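PDB 4L9P: CaaX farnesyltransferase beta subunit Ram1 from Aspergillus fumigatus, which probably transfers farnesyl groups to the cysteine of C-terminal CaaX motifs as the zinc-binding, peptide-binding subunit of a heterodimeric protein farnesyltransferase. Local coordinates for residues 455-469 / 495-509. Sequence-based numbering, arbitrary orientation.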
loop_
_atom_site.group_PDB
_atom_site.type_symbol
_atom_site.label_atom_id
_atom_site.label_comp_id
_atom_site.label_asym_id
_atom_site.label_seq_id
_atom_site.Cartn_x
_atom_site.Cartn_y
_atom_site.Cartn_z
ATOM N N VAL B 455 -23.293 11.879 -7.039
ATOM C CA VAL B 455 -23.969 12.535 -5.919
ATOM C C VAL B 455 -23.383 13.911 -5.626
ATOM O O VAL B 455 -24.011 14.711 -4.939
ATOM C CB VAL B 455 -24.022 11.708 -4.604
ATOM C CG1 VAL B 455 -24.679 10.357 -4.821
ATOM C CG2 VAL B 455 -22.672 11.542 -4.011
ATOM N N SER B 456 -22.194 14.205 -6.151
ATOM C CA SER B 456 -21.631 15.540 -5.962
ATOM C C SER B 456 -22.250 16.534 -6.913
ATOM O O SER B 456 -22.526 16.206 -8.088
ATOM C CB SER B 456 -20.109 15.553 -6.159
ATOM O OG SER B 456 -19.582 16.892 -6.079
ATOM N N SER B 457 -22.468 17.743 -6.392
ATOM C CA SER B 457 -22.947 18.858 -7.187
ATOM C C SER B 457 -21.818 19.569 -7.932
ATOM O O SER B 457 -22.078 20.367 -8.839
ATOM C CB SER B 457 -23.706 19.839 -6.298
ATOM O OG SER B 457 -24.861 19.207 -5.776
ATOM N N LYS B 458 -20.570 19.267 -7.579
ATOM C CA LYS B 458 -19.406 19.980 -8.121
ATOM C C LYS B 458 -18.571 19.105 -9.062
ATOM O O LYS B 458 -18.680 17.859 -9.045
ATOM C CB LYS B 458 -18.516 20.481 -6.951
ATOM C CG LYS B 458 -19.308 21.259 -5.911
ATOM C CD LYS B 458 -18.464 21.653 -4.713
ATOM C CE LYS B 458 -19.267 22.568 -3.764
ATOM N NZ LYS B 458 -18.424 23.327 -2.786
ATOM N N ASP B 459 -17.670 19.729 -9.826
ATOM C CA ASP B 459 -16.910 18.971 -10.834
ATOM C C ASP B 459 -15.678 18.183 -10.325
ATOM O O ASP B 459 -15.387 17.133 -10.844
ATOM C CB ASP B 459 -16.407 19.873 -11.977
ATOM C CG ASP B 459 -17.521 20.409 -12.839
ATOM O OD1 ASP B 459 -18.684 19.958 -12.704
ATOM O OD2 ASP B 459 -17.117 21.268 -13.707
ATOM N N ASP B 460 -14.920 18.725 -9.367
ATOM C CA ASP B 460 -13.553 18.227 -9.036
ATOM C C ASP B 460 -13.319 16.693 -8.886
ATOM O O ASP B 460 -12.376 16.067 -9.469
ATOM C CB ASP B 460 -13.151 18.848 -7.682
ATOM C CG ASP B 460 -13.776 20.131 -7.491
ATOM O OD1 ASP B 460 -13.115 21.035 -8.128
ATOM O OD2 ASP B 460 -14.902 20.156 -6.806
ATOM N N PHE B 461 -14.168 16.147 -8.025
ATOM C CA PHE B 461 -14.165 14.781 -7.601
ATOM C C PHE B 461 -15.454 14.158 -8.123
ATOM O O PHE B 461 -15.936 13.210 -7.524
ATOM C CB PHE B 461 -14.189 14.755 -6.065
ATOM C CG PHE B 461 -12.985 15.408 -5.421
ATOM C CD1 PHE B 461 -11.750 14.749 -5.369
ATOM C CD2 PHE B 461 -13.096 16.614 -4.815
ATOM C CE1 PHE B 461 -10.599 15.350 -4.759
ATOM C CE2 PHE B 461 -11.947 17.262 -4.228
ATOM C CZ PHE B 461 -10.718 16.607 -4.131
ATOM N N SER B 462 -16.011 14.635 -9.244
ATOM C CA SER B 462 -17.345 14.151 -9.610
ATOM C C SER B 462 -17.372 12.647 -9.875
ATOM O O SER B 462 -18.295 11.947 -9.417
ATOM C CB SER B 462 -17.907 14.964 -10.795
ATOM O OG SER B 462 -19.192 14.543 -11.156
ATOM N N SER B 463 -16.353 12.140 -10.562
ATOM C CA SER B 463 -16.330 10.725 -10.865
ATOM C C SER B 463 -16.245 9.890 -9.584
ATOM O O SER B 463 -16.880 8.838 -9.453
ATOM C CB SER B 463 -15.142 10.455 -11.793
ATOM O OG SER B 463 -15.041 9.070 -12.082
ATOM N N ALA B 464 -15.474 10.367 -8.615
ATOM C CA ALA B 464 -15.317 9.613 -7.354
ATOM C C ALA B 464 -16.627 9.415 -6.648
ATOM O O ALA B 464 -16.779 8.452 -5.915
ATOM C CB ALA B 464 -14.353 10.342 -6.392
ATOM N N PHE B 465 -17.564 10.340 -6.863
ATOM C CA PHE B 465 -18.898 10.236 -6.248
ATOM C C PHE B 465 -19.941 9.634 -7.188
ATOM O O PHE B 465 -21.162 9.755 -6.927
ATOM C CB PHE B 465 -19.330 11.570 -5.619
ATOM C CG PHE B 465 -18.458 11.952 -4.427
ATOM C CD1 PHE B 465 -18.639 11.300 -3.202
ATOM C CD2 PHE B 465 -17.427 12.887 -4.536
ATOM C CE1 PHE B 465 -17.810 11.577 -2.103
ATOM C CE2 PHE B 465 -16.580 13.158 -3.410
ATOM C CZ PHE B 465 -16.790 12.509 -2.225
ATOM N N SER B 466 -19.475 9.008 -8.260
ATOM C CA SER B 466 -20.354 8.403 -9.262
ATOM C C SER B 466 -20.339 6.882 -9.165
ATOM O O SER B 466 -21.051 6.206 -9.914
ATOM C CB SER B 466 -19.916 8.843 -10.658
ATOM O OG SER B 466 -18.798 8.084 -11.099
ATOM N N TRP B 467 -19.518 6.285 -8.277
ATOM C CA TRP B 467 -19.417 4.825 -8.197
ATOM C C TRP B 467 -20.697 4.206 -7.662
ATOM O O TRP B 467 -21.282 4.688 -6.686
ATOM C CB TRP B 467 -18.226 4.477 -7.259
ATOM C CG TRP B 467 -16.895 4.690 -7.912
ATOM C CD1 TRP B 467 -16.219 5.895 -8.071
ATOM C CD2 TRP B 467 -16.121 3.695 -8.596
ATOM N NE1 TRP B 467 -15.036 5.668 -8.764
ATOM C CE2 TRP B 467 -14.949 4.349 -9.106
ATOM C CE3 TRP B 467 -16.264 2.306 -8.777
ATOM C CZ2 TRP B 467 -13.931 3.654 -9.761
ATOM C CZ3 TRP B 467 -15.276 1.623 -9.484
ATOM C CH2 TRP B 467 -14.142 2.302 -9.984
ATOM N N LYS B 468 -21.113 3.138 -8.342
ATOM C CA LYS B 468 -22.325 2.387 -8.005
ATOM C C LYS B 468 -21.983 0.923 -7.934
ATOM O O LYS B 468 -20.859 0.517 -8.268
ATOM C CB LYS B 468 -23.449 2.674 -9.037
ATOM C CG LYS B 468 -23.826 4.177 -8.942
ATOM C CD LYS B 468 -25.149 4.509 -9.449
ATOM C CE LYS B 468 -25.336 6.028 -9.670
ATOM N NZ LYS B 468 -25.134 6.965 -8.506
ATOM N N HIS B 469 -22.937 0.119 -7.487
ATOM C CA HIS B 469 -22.620 -1.300 -7.272
ATOM C C HIS B 469 -23.843 -2.138 -7.586
ATOM O O HIS B 469 -25.001 -1.668 -7.442
ATOM C CB HIS B 469 -22.182 -1.564 -5.820
ATOM C CG HIS B 469 -23.084 -0.959 -4.800
ATOM N ND1 HIS B 469 -24.223 -1.606 -4.346
ATOM C CD2 HIS B 469 -23.038 0.223 -4.140
ATOM C CE1 HIS B 469 -24.855 -0.831 -3.484
ATOM N NE2 HIS B 469 -24.153 0.280 -3.324
ATOM N N HIS B 495 -17.213 1.410 -0.889
ATOM C CA HIS B 495 -16.745 2.229 -2.002
ATOM C C HIS B 495 -15.260 1.923 -2.253
ATOM O O HIS B 495 -14.455 1.938 -1.325
ATOM C CB HIS B 495 -16.881 3.688 -1.545
ATOM C CG HIS B 495 -16.747 4.690 -2.637
ATOM N ND1 HIS B 495 -15.554 4.932 -3.292
ATOM C CD2 HIS B 495 -17.678 5.475 -3.228
ATOM C CE1 HIS B 495 -15.746 5.857 -4.223
ATOM N NE2 HIS B 495 -17.046 6.179 -4.228
ATOM N N PRO B 496 -14.880 1.620 -3.486
ATOM C CA PRO B 496 -13.465 1.205 -3.694
ATOM C C PRO B 496 -12.417 2.297 -3.452
ATOM O O PRO B 496 -11.265 1.946 -3.219
ATOM C CB PRO B 496 -13.384 0.739 -5.122
ATOM C CG PRO B 496 -14.760 1.063 -5.700
ATOM C CD PRO B 496 -15.752 1.494 -4.656
ATOM N N ILE B 497 -12.785 3.575 -3.527
ATOM C CA ILE B 497 -11.803 4.629 -3.220
ATOM C C ILE B 497 -11.847 5.002 -1.727
ATOM O O ILE B 497 -10.797 5.148 -1.112
ATOM C CB ILE B 497 -12.137 5.922 -3.998
ATOM C CG1 ILE B 497 -12.036 5.655 -5.484
ATOM C CG2 ILE B 497 -11.214 7.058 -3.595
ATOM C CD1 ILE B 497 -12.469 6.868 -6.348
ATOM N N PHE B 498 -13.049 5.144 -1.136
ATOM C CA PHE B 498 -13.159 5.707 0.233
ATOM C C PHE B 498 -13.137 4.626 1.288
ATOM O O PHE B 498 -12.941 4.924 2.480
ATOM C CB PHE B 498 -14.425 6.551 0.389
ATOM C CG PHE B 498 -14.409 7.773 -0.533
ATOM C CD1 PHE B 498 -13.388 8.720 -0.404
ATOM C CD2 PHE B 498 -15.361 7.920 -1.587
ATOM C CE1 PHE B 498 -13.328 9.825 -1.229
ATOM C CE2 PHE B 498 -15.312 9.050 -2.437
ATOM C CZ PHE B 498 -14.291 10.029 -2.254
ATOM N N VAL B 499 -13.378 3.358 0.911
ATOM C CA VAL B 499 -13.247 2.253 1.893
ATOM C C VAL B 499 -14.180 2.398 3.103
ATOM O O VAL B 499 -13.829 2.131 4.251
ATOM C CB VAL B 499 -11.758 1.946 2.298
ATOM C CG1 VAL B 499 -11.664 0.446 2.657
ATOM C CG2 VAL B 499 -10.793 2.236 1.158
ATOM N N ILE B 500 -15.415 2.805 2.785
ATOM C CA ILE B 500 -16.563 2.879 3.678
ATOM C C ILE B 500 -17.787 2.650 2.806
ATOM O O ILE B 500 -17.704 2.684 1.580
ATOM C CB ILE B 500 -16.664 4.308 4.361
ATOM C CG1 ILE B 500 -16.553 5.450 3.333
ATOM C CG2 ILE B 500 -15.616 4.449 5.496
ATOM C CD1 ILE B 500 -16.849 6.842 3.975
ATOM N N PRO B 501 -18.956 2.428 3.413
ATOM C CA PRO B 501 -20.139 2.236 2.563
ATOM C C PRO B 501 -20.395 3.461 1.670
ATOM O O PRO B 501 -20.161 4.625 2.075
ATOM C CB PRO B 501 -21.267 2.080 3.583
ATOM C CG PRO B 501 -20.568 1.530 4.826
ATOM C CD PRO B 501 -19.214 2.211 4.847
ATOM N N HIS B 502 -20.886 3.223 0.452
ATOM C CA HIS B 502 -21.187 4.342 -0.438
ATOM C C HIS B 502 -22.071 5.411 0.170
ATOM O O HIS B 502 -21.800 6.609 -0.013
ATOM C CB HIS B 502 -21.872 3.849 -1.725
ATOM C CG HIS B 502 -21.039 2.927 -2.539
ATOM N ND1 HIS B 502 -20.621 1.684 -2.081
ATOM C CD2 HIS B 502 -20.551 3.063 -3.803
ATOM C CE1 HIS B 502 -19.889 1.114 -3.025
ATOM N NE2 HIS B 502 -19.851 1.918 -4.085
ATOM N N LYS B 503 -23.131 4.999 0.871
ATOM C CA LYS B 503 -24.020 5.979 1.465
ATOM C C LYS B 503 -23.294 6.832 2.518
ATOM O O LYS B 503 -23.573 8.036 2.683
ATOM C CB LYS B 503 -25.195 5.233 2.117
ATOM C CG LYS B 503 -26.212 6.236 2.769
ATOM C CD LYS B 503 -27.361 5.494 3.529
ATOM C CE LYS B 503 -28.393 6.502 4.162
ATOM N NZ LYS B 503 -29.510 5.618 4.692
ATOM N N SER B 504 -22.374 6.222 3.266
ATOM C CA SER B 504 -21.669 7.007 4.264
ATOM C C SER B 504 -20.799 8.072 3.566
ATOM O O SER B 504 -20.699 9.238 4.036
ATOM C CB SER B 504 -20.730 6.086 5.070
ATOM O OG SER B 504 -21.459 5.014 5.664
ATOM N N ALA B 505 -20.133 7.682 2.471
ATOM C CA ALA B 505 -19.257 8.644 1.747
ATOM C C ALA B 505 -20.120 9.726 1.112
ATOM O O ALA B 505 -19.760 10.938 1.124
ATOM C CB ALA B 505 -18.443 7.936 0.636
ATOM N N GLU B 506 -21.259 9.314 0.556
ATOM C CA GLU B 506 -22.161 10.264 -0.067
ATOM C C GLU B 506 -22.686 11.256 0.962
ATOM O O GLU B 506 -22.699 12.475 0.718
ATOM C CB GLU B 506 -23.390 9.527 -0.734
ATOM C CG GLU B 506 -24.600 10.478 -1.047
ATOM C CD GLU B 506 -25.924 9.794 -1.549
ATOM O OE1 GLU B 506 -26.039 8.572 -1.716
ATOM O OE2 GLU B 506 -26.892 10.541 -1.787
ATOM N N ASP B 507 -23.163 10.745 2.096
ATOM C CA ASP B 507 -23.833 11.604 3.056
ATOM C C ASP B 507 -22.880 12.665 3.616
ATOM O O ASP B 507 -23.263 13.837 3.790
ATOM C CB ASP B 507 -24.387 10.805 4.229
ATOM C CG ASP B 507 -25.680 10.063 3.904
ATOM O OD1 ASP B 507 -26.277 10.305 2.829
ATOM O OD2 ASP B 507 -26.042 9.217 4.751
ATOM N N ILE B 508 -21.629 12.289 3.923
ATOM C CA ILE B 508 -20.729 13.273 4.466
ATOM C C ILE B 508 -20.350 14.310 3.420
ATOM O O ILE B 508 -20.328 15.502 3.729
ATOM C CB ILE B 508 -19.506 12.610 5.137
ATOM C CG1 ILE B 508 -18.747 13.659 5.995
ATOM C CG2 ILE B 508 -18.578 11.945 4.090
ATOM C CD1 ILE B 508 -17.641 13.014 6.900
ATOM N N ARG B 509 -20.064 13.873 2.206
ATOM C CA ARG B 509 -19.692 14.826 1.140
ATOM C C ARG B 509 -20.841 15.815 0.881
ATOM O O ARG B 509 -20.606 17.027 0.763
ATOM C CB ARG B 509 -19.383 14.056 -0.166
ATOM C CG ARG B 509 -19.226 14.930 -1.406
ATOM C CD ARG B 509 -18.015 15.870 -1.347
ATOM N NE ARG B 509 -17.990 16.654 -2.560
ATOM C CZ ARG B 509 -16.914 17.194 -3.122
ATOM N NH1 ARG B 509 -15.697 17.029 -2.595
ATOM N NH2 ARG B 509 -17.068 17.903 -4.265
HETATM O O HOH W 1 -20.007 6.907 -5.189
HETATM O O HOH W 2 -18.799 1.003 -6.472
#
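The imidazole of His495 reaches across to Ala464 with one ring nitrogen and uses the other within its own segment. NE2 gives its N-H to Ala464 O at 2.8 Å; the oxygen lies near the imidazole plane and NE2 sits nearly on the extension of the Ala464 C=O bond, although the N-H...O angle of 133° shows a bent bond. ND1 accepts from the backbone N of Ile497, which fixes the ring's rotation and is consistent with the proton on NE2. That N-H is shared weakly with water 1, which in turn donates to Trp467 O.

Hydrophobic packing flanks this polar centre. Pro496 CG sits over one face of the Trp467 indole, 4.1 Å from the centroid of the six-membered ring, while Ile497 CD1 fills the angle between Trp467 and Ala464 CB. Phe465 and Phe498 have nearly parallel planes (23°) but are slid apart with little overlap, meeting CZ to CZ at 3.5 Å.

Arg509, on helix 502-513, covers the Phe465 ring with its aliphatic chain: CG stands over the face, 3.7 Å from the centroid, a CH-pi contact. The bend at chi2 (65°) lays CB, CG and CD along the phenyl and extends the guanidinium over its rim to Phe461 and Ser456. There Glu513 forms a salt bridge with NE and bonds Ser456 OG, and Ala262 O accepts from NH1.

At the other end, the edge of His469 points at the face of His502, with centroids 4.5 Å apart, and water 2 connects His502 NE2 to Lys468 O.

Away from the annotated sites, the contact thus joins the loop leading into strand 468-471 to the C-terminal helix of the alpha-alpha toroid, Phe461 and Phe498 packing on helix 251-263. Its chemistry is consistent with a neutral His495 and an arginine probably balanced in part by Glu513, with Asp460 more distant.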